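Local coordinates for protein glycoside hydrolase, GH17 family (Formosa sp. Hel1_33_131, PDB 6FCG) that probably hydrolyses internal beta-1,3-glucosidic bonds of laminarin, as an endo-acting laminarinase of glycoside hydrolase family 17 from a marine bacterium, at residues A102-K107 / Q155-I160; N127-Q132 / A175-V180; D227-I232 / K293-N298; Y243-T248 / T306-F311. All coordinates share one frame; numbering follows the deposited sequence.

Contact 1: residues A102-K107 / Q155-I160; sequences AIRELK and QEFPDI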
loop_
_atom_site.group_PDB
_atom_site.type_symbol
_atom_site.label_atom_id
_atom_site.label_comp_id
_atom_site.label_asym_id
_atom_site.label_seq_id
_atom_site.Cartn_x
_atom_site.Cartn_y
_atom_site.Cartn_z
ATOM N N ALA A 102 34.876 -39.473 3.558
ATOM C CA ALA A 102 34.063 -40.017 2.506
ATOM C C ALA A 102 34.819 -40.099 1.208
ATOM O O ALA A 102 34.743 -41.120 0.528
ATOM C CB ALA A 102 32.813 -39.172 2.310
ATOM N N ILE A 103 35.533 -39.032 0.861
ATOM C CA ILE A 103 36.310 -39.015 -0.364
ATOM C C ILE A 103 37.408 -40.066 -0.263
ATOM O O ILE A 103 37.635 -40.801 -1.226
ATOM C CB ILE A 103 36.899 -37.622 -0.672
ATOM C CG1 ILE A 103 35.747 -36.635 -0.980
ATOM C CG2 ILE A 103 37.868 -37.658 -1.852
ATOM C CD1 ILE A 103 36.164 -35.193 -1.130
ATOM N N ARG A 104 38.062 -40.164 0.899
ATOM C CA ARG A 104 39.109 -41.166 1.095
ATOM C C ARG A 104 38.571 -42.578 0.888
ATOM O O ARG A 104 39.172 -43.347 0.124
ATOM C CB ARG A 104 39.788 -41.054 2.442
ATOM C CG ARG A 104 40.898 -42.084 2.599
ATOM C CD ARG A 104 41.647 -42.000 3.912
ATOM N NE ARG A 104 42.651 -40.940 4.166
ATOM C CZ ARG A 104 43.380 -40.220 3.291
ATOM N NH1 ARG A 104 43.283 -40.317 1.935
ATOM N NH2 ARG A 104 44.234 -39.336 3.816
ATOM N N GLU A 105 37.437 -42.912 1.498
ATOM C CA GLU A 105 36.821 -44.216 1.252
ATOM C C GLU A 105 36.555 -44.480 -0.230
ATOM O O GLU A 105 36.863 -45.566 -0.728
ATOM C CB GLU A 105 35.524 -44.396 2.031
ATOM C CG GLU A 105 35.737 -44.728 3.503
ATOM C CD GLU A 105 34.436 -45.060 4.227
ATOM O OE1 GLU A 105 34.359 -44.814 5.450
ATOM O OE2 GLU A 105 33.479 -45.562 3.577
ATOM N N LEU A 106 36.006 -43.492 -0.943
ATOM C CA LEU A 106 35.732 -43.665 -2.370
ATOM C C LEU A 106 36.992 -43.825 -3.232
ATOM O O LEU A 106 36.951 -44.512 -4.235
ATOM C CB LEU A 106 34.895 -42.533 -2.954
ATOM C CG LEU A 106 33.492 -42.313 -2.429
ATOM C CD1 LEU A 106 33.057 -40.888 -2.650
ATOM C CD2 LEU A 106 32.462 -43.250 -3.058
ATOM N N LYS A 107 38.086 -43.181 -2.847
ATOM C CA LYS A 107 39.358 -43.355 -3.543
ATOM C C LYS A 107 39.997 -44.747 -3.288
ATOM O O LYS A 107 40.671 -45.271 -4.166
ATOM C CB LYS A 107 40.363 -42.233 -3.190
ATOM C CG LYS A 107 39.864 -40.852 -3.570
ATOM C CD LYS A 107 40.863 -39.716 -3.442
ATOM C CE LYS A 107 42.309 -40.027 -3.741
ATOM N NZ LYS A 107 43.041 -38.751 -3.909
ATOM N N GLN A 155 46.955 -31.751 6.551
ATOM C CA GLN A 155 48.008 -32.722 6.837
ATOM C C GLN A 155 47.522 -34.164 6.750
ATOM O O GLN A 155 48.207 -34.967 6.179
ATOM C CB GLN A 155 48.619 -32.459 8.212
ATOM C CG GLN A 155 49.466 -31.193 8.271
ATOM C CD GLN A 155 49.823 -30.739 9.687
ATOM O OE1 GLN A 155 49.178 -31.114 10.664
ATOM N NE2 GLN A 155 50.825 -29.892 9.792
ATOM N N GLU A 156 46.387 -34.513 7.342
ATOM C CA GLU A 156 45.893 -35.886 7.249
ATOM C C GLU A 156 45.461 -36.230 5.818
ATOM O O GLU A 156 45.536 -37.388 5.442
ATOM C CB GLU A 156 44.729 -36.145 8.226
ATOM C CG GLU A 156 44.336 -37.621 8.401
ATOM C CD GLU A 156 43.217 -37.836 9.463
ATOM O OE1 GLU A 156 42.796 -36.874 10.160
ATOM O OE2 GLU A 156 42.718 -38.974 9.606
ATOM N N PHE A 157 45.022 -35.246 5.018
ATOM C CA PHE A 157 44.472 -35.522 3.683
ATOM C C PHE A 157 45.103 -34.651 2.611
ATOM O O PHE A 157 44.401 -34.005 1.818
ATOM C CB PHE A 157 42.956 -35.309 3.645
ATOM C CG PHE A 157 42.194 -36.062 4.685
ATOM C CD1 PHE A 157 41.962 -35.509 5.926
ATOM C CD2 PHE A 157 41.619 -37.289 4.393
ATOM C CE1 PHE A 157 41.205 -36.172 6.889
ATOM C CE2 PHE A 157 40.867 -37.972 5.346
ATOM C CZ PHE A 157 40.665 -37.408 6.602
ATOM N N PRO A 158 46.432 -34.664 2.524
ATOM C CA PRO A 158 47.120 -33.767 1.548
ATOM C C PRO A 158 46.856 -34.122 0.071
ATOM O O PRO A 158 47.101 -33.309 -0.799
ATOM C CB PRO A 158 48.600 -33.977 1.882
ATOM C CG PRO A 158 48.647 -35.413 2.293
ATOM C CD PRO A 158 47.338 -35.707 3.025
ATOM N N ASP A 159 46.385 -35.339 -0.187
ATOM C CA ASP A 159 46.041 -35.778 -1.533
ATOM C C ASP A 159 44.712 -35.193 -2.033
ATOM O O ASP A 159 44.395 -35.311 -3.223
ATOM C CB ASP A 159 46.014 -37.334 -1.608
ATOM C CG ASP A 159 44.951 -38.001 -0.649
ATOM O OD1 ASP A 159 44.996 -37.808 0.613
ATOM O OD2 ASP A 159 44.096 -38.771 -1.178
ATOM N N ILE A 160 43.903 -34.662 -1.107
ATOM C CA ILE A 160 42.584 -34.117 -1.396
ATOM C C ILE A 160 42.557 -32.605 -1.192
ATOM O O ILE A 160 42.104 -31.869 -2.072
ATOM C CB ILE A 160 41.525 -34.773 -0.496
ATOM C CG1 ILE A 160 41.461 -36.275 -0.769
ATOM C CG2 ILE A 160 40.138 -34.155 -0.737
ATOM C CD1 ILE A 160 40.754 -37.048 0.321
#
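Asp159 joins two basic side chains of helix 95-109 in a salt-bridge network that ties this helix to the loop following helix 143-156, the next outer helix of the TIM barrel. The closer bridge is made tip to tip: Lys107 NZ lies 2.9 Å from Asp159 OD2 and meets that oxygen on its anti lone pair, on the side turned away from OD1. The other oxygen takes a weak hydrogen bond from the second cation, with Arg104 NH1 3.3 Å from Asp159 OD1. Here guanidinium and carboxylate are almost coplanar, 10° apart, although the two side chains as a whole cross at about a right angle. With a cation at each oxygen, Asp159 would be expected to stay ionised. Its CG sits in the crowded position between backbone N and carbonyl carbon (chi1 61°), which turns the carboxylate to the helix.

Arg104 starts out extended, CG anti to the backbone N, and bends at chi3 to lay one guanidinium face against Phe157. The contact is offset toward the rim, with Arg104 NH2 3.4 Å from Phe157 CD2 and the planes 25° apart. The in-plane edge of the same group faces the end of helix 143-156, where Arg104 NH2 is 2.9 Å from Glu156 O.

Beyond the charges the contact becomes apolar. Phe157, the first residue to leave helical geometry, and Ile160 both pack on Leu100, and the backbone of Ile160 bonds to Met117 of strand 116-121. Ile103 and Ile160 cross obliquely, Ile103 CG2 resting 3.7 Å from Ile160 CD1.

Contact 2: residues N127-Q132 / A175-V180; sequences NAWTDQ and AASYFV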
loop_
_atom_site.group_PDB
_atom_site.type_symbol
_atom_site.label_atom_id
_atom_site.label_comp_id
_atom_site.label_asym_id
_atom_site.label_seq_id
_atom_site.Cartn_x
_atom_site.Cartn_y
_atom_site.Cartn_z
ATOM N N ASN A 127 33.086 -11.835 20.021
ATOM C CA ASN A 127 31.696 -12.032 20.460
ATOM C C ASN A 127 30.680 -12.371 19.393
ATOM O O ASN A 127 29.504 -12.519 19.682
ATOM C CB ASN A 127 31.167 -10.862 21.331
ATOM C CG ASN A 127 31.925 -10.671 22.642
ATOM O OD1 ASN A 127 31.933 -9.572 23.198
ATOM N ND2 ASN A 127 32.487 -11.736 23.183
ATOM N N ALA A 128 31.116 -12.608 18.176
ATOM C CA ALA A 128 30.221 -13.170 17.171
ATOM C C ALA A 128 29.466 -14.408 17.685
ATOM O O ALA A 128 30.010 -15.238 18.391
ATOM C CB ALA A 128 31.007 -13.546 15.937
ATOM N N TRP A 129 28.192 -14.475 17.332
ATOM C CA TRP A 129 27.301 -15.579 17.692
ATOM C C TRP A 129 27.077 -15.732 19.206
ATOM O O TRP A 129 26.663 -16.800 19.628
ATOM C CB TRP A 129 27.765 -16.909 17.075
ATOM C CG TRP A 129 28.322 -16.758 15.693
ATOM C CD1 TRP A 129 29.618 -16.972 15.306
ATOM C CD2 TRP A 129 27.634 -16.270 14.543
ATOM N NE1 TRP A 129 29.764 -16.673 13.978
ATOM C CE2 TRP A 129 28.554 -16.249 13.482
ATOM C CE3 TRP A 129 26.317 -15.855 14.301
ATOM C CZ2 TRP A 129 28.198 -15.829 12.192
ATOM C CZ3 TRP A 129 25.960 -15.436 13.002
ATOM C CH2 TRP A 129 26.904 -15.426 11.975
ATOM N N THR A 130 27.296 -14.672 19.995
ATOM C CA THR A 130 26.969 -14.661 21.421
ATOM C C THR A 130 25.966 -13.562 21.679
ATOM O O THR A 130 25.532 -12.898 20.767
ATOM C CB THR A 130 28.195 -14.380 22.281
ATOM O OG1 THR A 130 28.543 -12.995 22.143
ATOM C CG2 THR A 130 29.379 -15.242 21.859
ATOM N N ASP A 131 25.609 -13.364 22.938
ATOM C CA ASP A 131 24.744 -12.229 23.347
ATOM C C ASP A 131 25.558 -11.045 23.949
ATOM O O ASP A 131 24.994 -10.174 24.582
ATOM C CB ASP A 131 23.623 -12.720 24.295
ATOM C CG ASP A 131 24.156 -13.302 25.626
ATOM O OD1 ASP A 131 25.383 -13.234 25.923
ATOM O OD2 ASP A 131 23.324 -13.839 26.394
ATOM N N GLN A 132 26.870 -11.056 23.746
ATOM C CA GLN A 132 27.751 -10.000 24.182
ATOM C C GLN A 132 27.991 -8.964 23.056
ATOM O O GLN A 132 27.843 -9.280 21.892
ATOM C CB GLN A 132 29.114 -10.603 24.640
ATOM C CG GLN A 132 29.141 -11.333 25.990
ATOM C CD GLN A 132 28.369 -10.624 27.088
ATOM O OE1 GLN A 132 28.816 -9.584 27.595
ATOM N NE2 GLN A 132 27.197 -11.162 27.447
ATOM N N ALA A 175 28.454 -7.804 6.570
ATOM C CA ALA A 175 28.303 -9.047 7.309
ATOM C C ALA A 175 28.317 -8.737 8.819
ATOM O O ALA A 175 29.251 -9.114 9.561
ATOM C CB ALA A 175 29.401 -10.037 6.934
ATOM N N ALA A 176 27.215 -8.132 9.258
ATOM C CA ALA A 176 27.095 -7.523 10.582
ATOM C C ALA A 176 27.318 -8.467 11.731
ATOM O O ALA A 176 27.747 -8.070 12.797
ATOM C CB ALA A 176 25.734 -6.860 10.734
ATOM N N SER A 177 27.009 -9.725 11.527
ATOM C CA SER A 177 27.132 -10.702 12.601
ATOM C C SER A 177 28.541 -11.057 12.999
ATOM O O SER A 177 28.714 -11.556 14.111
ATOM C CB SER A 177 26.390 -11.998 12.252
ATOM O OG SER A 177 25.031 -11.846 12.575
ATOM N N TYR A 178 29.524 -10.872 12.123
ATOM C CA TYR A 178 30.861 -11.436 12.402
ATOM C C TYR A 178 32.085 -10.814 11.743
ATOM O O TYR A 178 33.197 -11.294 11.980
ATOM C CB TYR A 178 30.857 -12.935 12.039
ATOM C CG TYR A 178 30.720 -13.220 10.538
ATOM C CD1 TYR A 178 29.470 -13.176 9.889
ATOM C CD2 TYR A 178 31.836 -13.547 9.776
ATOM C CE1 TYR A 178 29.365 -13.438 8.523
ATOM C CE2 TYR A 178 31.724 -13.812 8.418
ATOM C CZ TYR A 178 30.503 -13.759 7.797
ATOM O OH TYR A 178 30.444 -14.033 6.462
ATOM N N PHE A 179 31.924 -9.756 10.955
ATOM C CA PHE A 179 33.026 -9.331 10.112
ATOM C C PHE A 179 34.226 -8.844 10.906
ATOM O O PHE A 179 34.101 -8.367 12.025
ATOM C CB PHE A 179 32.589 -8.321 9.046
ATOM C CG PHE A 179 32.467 -6.894 9.527
ATOM C CD1 PHE A 179 33.567 -6.038 9.480
ATOM C CD2 PHE A 179 31.231 -6.364 9.886
ATOM C CE1 PHE A 179 33.451 -4.709 9.885
ATOM C CE2 PHE A 179 31.110 -5.035 10.270
ATOM C CZ PHE A 179 32.221 -4.208 10.280
ATOM N N VAL A 180 35.382 -8.964 10.287
ATOM C CA VAL A 180 36.645 -8.557 10.868
ATOM C C VAL A 180 37.368 -7.586 9.909
ATOM O O VAL A 180 36.991 -7.417 8.724
ATOM C CB VAL A 180 37.530 -9.805 11.203
ATOM C CG1 VAL A 180 36.841 -10.621 12.256
ATOM C CG2 VAL A 180 37.871 -10.640 9.950
HETATM O O HOH W 1 26.938 -12.262 15.904
#
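Trp129 stands at the third position of a type II beta turn from Asn127 to Thr130, with positive phi (63°). Its CG is anti to the carbonyl carbon, and the indole runs alongside Tyr178, both pointing the same way. The six-membered ring and the phenol are near parallel but slid apart, centroids 5.8 Å from each other, and barely overlap; their closest approach is Trp129 CZ2 to Tyr178 CD1, 3.7 Å. Tyr178 holds the crowded chi1 position (68°), CG between N and carbonyl carbon, and its CB meets Ala128 CB at 3.9 Å. Ser177 touches the far end of the indole, its CB 3.5 Å from Trp129 CH2. A water bridges the backbones, accepting from Trp129 N and donating to Ser177 O. Thr130 tightens the turn, its OG1 donating to Asn127 O and accepting from Gln132 N in an ST turn.

Trp129 NE1 bonds to Asp124 OD1, Tyr178 OH to Asn168 O, and the indole stacks on His430 of the second subunit. An alanine at Trp129 would probably loosen the two loops by losing this stack and the packing on Ser177 and Tyr178.

The segments lie in the loops after strands 125-126 and 161-168, before helices 143-156 and 182-197.

Contact 3: residues D227-I232 / K293-N298; sequences DLTKLI and KSLGIN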
loop_
_atom_site.group_PDB
_atom_site.type_symbol
_atom_site.label_atom_id
_atom_site.label_comp_id
_atom_site.label_asym_id
_atom_site.label_seq_id
_atom_site.Cartn_x
_atom_site.Cartn_y
_atom_site.Cartn_z
ATOM N N ASP A 227 46.453 -2.676 5.142
ATOM C CA ASP A 227 46.330 -4.107 5.483
ATOM C C ASP A 227 45.779 -4.976 4.349
ATOM O O ASP A 227 46.214 -6.107 4.188
ATOM C CB ASP A 227 45.543 -4.318 6.772
ATOM C CG ASP A 227 46.329 -3.905 8.018
ATOM O OD1 ASP A 227 47.571 -4.028 8.029
ATOM O OD2 ASP A 227 45.712 -3.454 9.001
ATOM N N LEU A 228 44.874 -4.436 3.539
ATOM C CA LEU A 228 44.366 -5.145 2.356
ATOM C C LEU A 228 45.429 -5.335 1.304
ATOM O O LEU A 228 45.503 -6.382 0.699
ATOM C CB LEU A 228 43.177 -4.418 1.716
ATOM C CG LEU A 228 42.672 -5.008 0.399
ATOM C CD1 LEU A 228 42.156 -6.425 0.582
ATOM C CD2 LEU A 228 41.556 -4.157 -0.179
ATOM N N THR A 229 46.233 -4.309 1.061
ATOM C CA THR A 229 47.359 -4.432 0.111
ATOM C C THR A 229 48.289 -5.588 0.543
ATOM O O THR A 229 48.669 -6.399 -0.294
ATOM C CB THR A 229 48.118 -3.088 -0.088
ATOM O OG1 THR A 229 47.247 -2.146 -0.737
ATOM C CG2 THR A 229 49.354 -3.262 -0.936
ATOM N N LYS A 230 48.618 -5.663 1.827
ATOM C CA LYS A 230 49.487 -6.712 2.347
ATOM C C LYS A 230 48.845 -8.090 2.224
ATOM O O LYS A 230 49.551 -9.074 1.954
ATOM C CB LYS A 230 49.867 -6.475 3.822
ATOM C CG LYS A 230 50.636 -5.189 4.063
ATOM C CD LYS A 230 51.436 -5.211 5.348
ATOM C CE LYS A 230 51.869 -3.795 5.666
ATOM N NZ LYS A 230 51.169 -3.329 6.848
ATOM N N LEU A 231 47.527 -8.158 2.438
ATOM C CA LEU A 231 46.797 -9.399 2.268
ATOM C C LEU A 231 46.819 -9.882 0.829
ATOM O O LEU A 231 47.019 -11.063 0.568
ATOM C CB LEU A 231 45.342 -9.237 2.716
ATOM C CG LEU A 231 44.453 -10.473 2.541
ATOM C CD1 LEU A 231 44.936 -11.625 3.404
ATOM C CD2 LEU A 231 43.028 -10.128 2.896
ATOM N N ILE A 232 46.612 -8.961 -0.105
ATOM C CA ILE A 232 46.706 -9.276 -1.527
ATOM C C ILE A 232 48.100 -9.800 -1.897
ATOM O O ILE A 232 48.188 -10.691 -2.732
ATOM C CB ILE A 232 46.314 -8.078 -2.405
ATOM C CG1 ILE A 232 44.814 -7.813 -2.273
ATOM C CG2 ILE A 232 46.647 -8.325 -3.867
ATOM C CD1 ILE A 232 44.399 -6.410 -2.636
ATOM N N LYS A 293 46.014 -4.613 -10.194
ATOM C CA LYS A 293 46.895 -4.034 -11.214
ATOM C C LYS A 293 47.377 -2.638 -10.807
ATOM O O LYS A 293 48.554 -2.343 -10.937
ATOM C CB LYS A 293 46.206 -3.967 -12.584
ATOM C CG LYS A 293 47.177 -3.704 -13.724
ATOM C CD LYS A 293 46.464 -3.506 -15.054
ATOM C CE LYS A 293 47.468 -3.530 -16.200
ATOM N NZ LYS A 293 46.841 -3.107 -17.480
ATOM N N SER A 294 46.477 -1.811 -10.274
ATOM C CA SER A 294 46.834 -0.462 -9.780
ATOM C C SER A 294 47.830 -0.487 -8.610
ATOM O O SER A 294 48.564 0.450 -8.428
ATOM C CB SER A 294 45.578 0.333 -9.384
ATOM O OG SER A 294 45.200 0.099 -8.030
ATOM N N LEU A 295 47.867 -1.577 -7.837
ATOM C CA LEU A 295 48.885 -1.771 -6.798
ATOM C C LEU A 295 50.193 -2.363 -7.321
ATOM O O LEU A 295 51.089 -2.620 -6.529
ATOM C CB LEU A 295 48.341 -2.699 -5.710
ATOM C CG LEU A 295 47.085 -2.250 -4.945
ATOM C CD1 LEU A 295 46.568 -3.369 -4.048
ATOM C CD2 LEU A 295 47.394 -1.014 -4.113
ATOM N N GLY A 296 50.301 -2.625 -8.622
ATOM C CA GLY A 296 51.444 -3.335 -9.185
ATOM C C GLY A 296 51.605 -4.776 -8.698
ATOM O O GLY A 296 52.717 -5.228 -8.485
ATOM N N ILE A 297 50.497 -5.494 -8.520
ATOM C CA ILE A 297 50.516 -6.874 -8.042
ATOM C C ILE A 297 49.832 -7.755 -9.080
ATOM O O ILE A 297 48.758 -7.427 -9.596
ATOM C CB ILE A 297 49.833 -7.015 -6.673
ATOM C CG1 ILE A 297 50.569 -6.147 -5.651
ATOM C CG2 ILE A 297 49.832 -8.481 -6.215
ATOM C CD1 ILE A 297 49.932 -6.056 -4.284
ATOM N N ASN A 298 50.474 -8.873 -9.400
ATOM C CA ASN A 298 49.903 -9.849 -10.327
ATOM C C ASN A 298 49.560 -11.127 -9.587
ATOM O O ASN A 298 50.440 -11.792 -9.069
ATOM C CB ASN A 298 50.885 -10.147 -11.443
ATOM C CG ASN A 298 50.254 -10.969 -12.546
ATOM O OD1 ASN A 298 49.125 -10.700 -12.978
ATOM N ND2 ASN A 298 50.980 -11.972 -13.022
#
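Apolar side chains carry most of this contact, in which helix 226-234 meets the turn that ends helix 266-294. Ile232 is the central one and uses two branches. Its CD1 reaches Leu295 CD1 at 4.0 Å, the two side chains crossing at about a right angle. Its CG2, anti to the backbone N, lies against Ile297, where Ile232 CG2 and Ile297 CG2 are also 4.0 Å apart and the side chains cross obliquely. Ile297 CD1 comes equally near that methyl, so Ile232 CG2 faces the tips of both branches of Ile297.

One turn earlier, Thr229 adds a mixed contact. With chi1 at -66° its hydroxyl stands beside the backbone N and is turned to the methyls of Leu295; Thr229 OG1 is 3.6 Å from Leu295 CD2 and similarly close to CD1. This is van der Waals packing of an oxygen on a forked leucine end.

The backbone supplies the shape of the second surface. Gly296, with positive phi (64°), closes helix 266-294 in a Schellman motif, and Gly296 N bonds back to Lys293 O at 2.9 Å. Reversing the chain there sets Leu295 and Ile297, on either side of the glycine, toward the same helix.

The polar links lie around this apolar patch: Ile232 O accepts from Lys299 NZ, and Ser294 OG bonds Tyr291 O. Helix 226-234 is thus packed between neighbours, Leu231 touching helix 182-197, Ile232 also meeting Trp216 of helix 214-218, and the end of helix 266-294 leading through this turn into strand 301-305.

Contact 4: residues Y243-T248 / T306-F311; sequences YPMHDT and TGWASF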
loop_
_atom_site.group_PDB
_atom_site.type_symbol
_atom_site.label_atom_id
_atom_site.label_comp_id
_atom_site.label_asym_id
_atom_site.label_seq_id
_atom_site.Cartn_x
_atom_site.Cartn_y
_atom_site.Cartn_z
ATOM N N TYR A 243 27.354 -11.473 -6.832
ATOM C CA TYR A 243 25.967 -11.952 -6.776
ATOM C C TYR A 243 24.950 -11.046 -7.460
ATOM O O TYR A 243 24.192 -10.339 -6.808
ATOM C CB TYR A 243 25.562 -12.209 -5.318
ATOM C CG TYR A 243 25.830 -13.634 -4.835
ATOM C CD1 TYR A 243 24.952 -14.661 -5.156
ATOM C CD2 TYR A 243 26.965 -13.935 -4.068
ATOM C CE1 TYR A 243 25.185 -15.951 -4.728
ATOM C CE2 TYR A 243 27.222 -15.225 -3.631
ATOM C CZ TYR A 243 26.332 -16.230 -3.964
ATOM O OH TYR A 243 26.527 -17.512 -3.534
ATOM N N PRO A 244 24.921 -11.077 -8.802
ATOM C CA PRO A 244 23.885 -10.351 -9.539
ATOM C C PRO A 244 22.462 -10.653 -9.035
ATOM O O PRO A 244 21.662 -9.719 -8.948
ATOM C CB PRO A 244 24.072 -10.819 -11.001
ATOM C CG PRO A 244 25.385 -11.482 -11.066
ATOM C CD PRO A 244 25.987 -11.576 -9.700
ATOM N N MET A 245 22.145 -11.922 -8.734
ATOM C CA MET A 245 20.781 -12.280 -8.314
ATOM C C MET A 245 20.318 -11.384 -7.180
ATOM O O MET A 245 19.248 -10.820 -7.222
ATOM C CB MET A 245 20.678 -13.733 -7.878
ATOM C CG MET A 245 19.235 -14.204 -7.713
ATOM S SD MET A 245 18.931 -15.149 -6.213
ATOM C CE MET A 245 19.232 -13.969 -4.917
ATOM N N HIS A 246 21.159 -11.238 -6.168
ATOM C CA HIS A 246 20.844 -10.356 -5.055
ATOM C C HIS A 246 20.700 -8.911 -5.483
ATOM O O HIS A 246 19.846 -8.215 -4.969
ATOM C CB HIS A 246 21.891 -10.495 -3.949
ATOM C CG HIS A 246 21.769 -11.778 -3.204
ATOM N ND1 HIS A 246 22.709 -12.785 -3.271
ATOM C CD2 HIS A 246 20.779 -12.245 -2.416
ATOM C CE1 HIS A 246 22.318 -13.802 -2.524
ATOM N NE2 HIS A 246 21.150 -13.497 -1.994
ATOM N N ASP A 247 21.556 -8.464 -6.393
ATOM C CA ASP A 247 21.502 -7.103 -6.850
ATOM C C ASP A 247 20.292 -6.800 -7.728
ATOM O O ASP A 247 19.898 -5.641 -7.816
ATOM C CB ASP A 247 22.834 -6.681 -7.496
ATOM C CG ASP A 247 23.944 -6.453 -6.463
ATOM O OD1 ASP A 247 23.643 -6.324 -5.259
ATOM O OD2 ASP A 247 25.130 -6.361 -6.844
ATOM N N THR A 248 19.607 -7.803 -8.274
ATOM C CA THR A 248 18.277 -7.543 -8.888
ATOM C C THR A 248 17.279 -6.837 -7.930
ATOM O O THR A 248 16.297 -6.228 -8.392
ATOM C CB THR A 248 17.552 -8.783 -9.413
ATOM O OG1 THR A 248 17.219 -9.669 -8.332
ATOM C CG2 THR A 248 18.388 -9.482 -10.438
ATOM N N THR A 306 29.278 -17.690 -6.587
ATOM C CA THR A 306 28.165 -16.993 -7.223
ATOM C C THR A 306 27.048 -18.010 -7.458
ATOM O O THR A 306 27.310 -19.205 -7.536
ATOM C CB THR A 306 28.565 -16.307 -8.535
ATOM O OG1 THR A 306 27.492 -15.465 -8.969
ATOM C CG2 THR A 306 28.869 -17.330 -9.637
ATOM N N GLY A 307 25.821 -17.535 -7.580
ATOM C CA GLY A 307 24.674 -18.411 -7.713
ATOM C C GLY A 307 23.374 -17.671 -7.958
ATOM O O GLY A 307 23.294 -16.469 -7.797
ATOM N N TRP A 308 22.354 -18.416 -8.363
ATOM C CA TRP A 308 21.052 -17.858 -8.712
ATOM C C TRP A 308 19.947 -18.840 -8.286
ATOM O O TRP A 308 19.797 -19.892 -8.876
ATOM C CB TRP A 308 21.021 -17.627 -10.222
ATOM C CG TRP A 308 19.957 -16.754 -10.699
ATOM C CD1 TRP A 308 18.620 -17.060 -10.795
ATOM C CD2 TRP A 308 20.098 -15.429 -11.181
ATOM N NE1 TRP A 308 17.928 -15.997 -11.305
ATOM C CE2 TRP A 308 18.807 -14.973 -11.536
ATOM C CE3 TRP A 308 21.178 -14.571 -11.337
ATOM C CZ2 TRP A 308 18.576 -13.709 -12.052
ATOM C CZ3 TRP A 308 20.955 -13.310 -11.841
ATOM C CH2 TRP A 308 19.660 -12.889 -12.197
ATOM N N ALA A 309 19.189 -18.486 -7.252
ATOM C CA ALA A 309 18.240 -19.404 -6.662
ATOM C C ALA A 309 17.047 -19.687 -7.548
ATOM O O ALA A 309 16.646 -18.846 -8.376
ATOM C CB ALA A 309 17.801 -18.880 -5.322
ATOM N N SER A 310 16.483 -20.876 -7.401
ATOM C CA SER A 310 15.347 -21.317 -8.207
ATOM C C SER A 310 14.001 -20.944 -7.597
ATOM O O SER A 310 12.968 -21.149 -8.239
ATOM C CB SER A 310 15.386 -22.823 -8.414
ATOM O OG SER A 310 15.232 -23.527 -7.192
ATOM N N PHE A 311 13.993 -20.399 -6.384
ATOM C CA PHE A 311 12.749 -19.978 -5.768
ATOM C C PHE A 311 12.985 -18.904 -4.716
ATOM O O PHE A 311 13.996 -18.935 -4.041
ATOM C CB PHE A 311 12.028 -21.186 -5.133
ATOM C CG PHE A 311 10.660 -20.875 -4.650
ATOM C CD1 PHE A 311 9.581 -20.930 -5.514
ATOM C CD2 PHE A 311 10.443 -20.467 -3.346
ATOM C CE1 PHE A 311 8.294 -20.603 -5.082
ATOM C CE2 PHE A 311 9.155 -20.141 -2.899
ATOM C CZ PHE A 311 8.080 -20.212 -3.773
HETATM O O HOH W 2 23.968 -14.119 -9.091
#
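The chain at 306-311 runs extended past the first turn of helix 244-250, its CA atoms nearest at Tyr243 with Thr306 and Met245 with Trp308, and a water links the backbones by accepting from Met245 N and donating to Gly307 O. Tyr243, the N-cap residue, lays its ring along Thr306 and Gly307: Thr306 CA is over one face, 4.1 Å from the ring centroid in a CH-pi contact. Tyr243 OH is hydrogen-bonded to Glu305.

Met245, with CG anti to the backbone N (chi1 -168°), sets CG over the Trp308 indole face in a CH-pi contact, 3.9 Å from the centroid of the five-membered ring, while Met245 CB is 3.6 Å from Trp308 CE3. The chi2 bend (-135°) then carries the sulfur on to Ala309, whose N makes a weak hydrogen bond to Met245 SD at 3.5 Å. Met245 SD also lies obliquely 5.0 Å from that Trp308 centroid. Pro244 CB comes to the indole edge, and Thr248 CG2 lies 4.0 Å from Trp308 CH2. Trp308 NE1 is held by Ala323 O.

A serine at Trp308 would probably unsettle the helix start, since it removes the surface on which Met245, Pro244 and Thr248 rest.

This Met-aromatic and CH-pi packing joins helix 244-250 to the loop after strand 301-305 of the TIM barrel; Glu305, at that strand's C-terminal end, is placed consistently with the nucleophile of clan GH-A glycosidases.

In the fold
The four contacts sample both ends of one TIM barrel. Contacts 1 and 3 each join an outer helix to the turn that ends the next outer helix of the barrel, their centres 34 Å apart. Contacts 2 and 4 lie in the connections beyond the C-terminal ends of strands, where barrel glycosidases bind substrate; their centres are 25 Å apart and their nearest atoms about 11 Å. Glu169, touched by Tyr178 of contact 2, and Glu305, bonded by Tyr243 of contact 4, lie at the C-terminal ends of the fourth and seventh strands and probably face the catalytic cleft. Contacts 1 and 4 lie on opposite sides of the chain's centre.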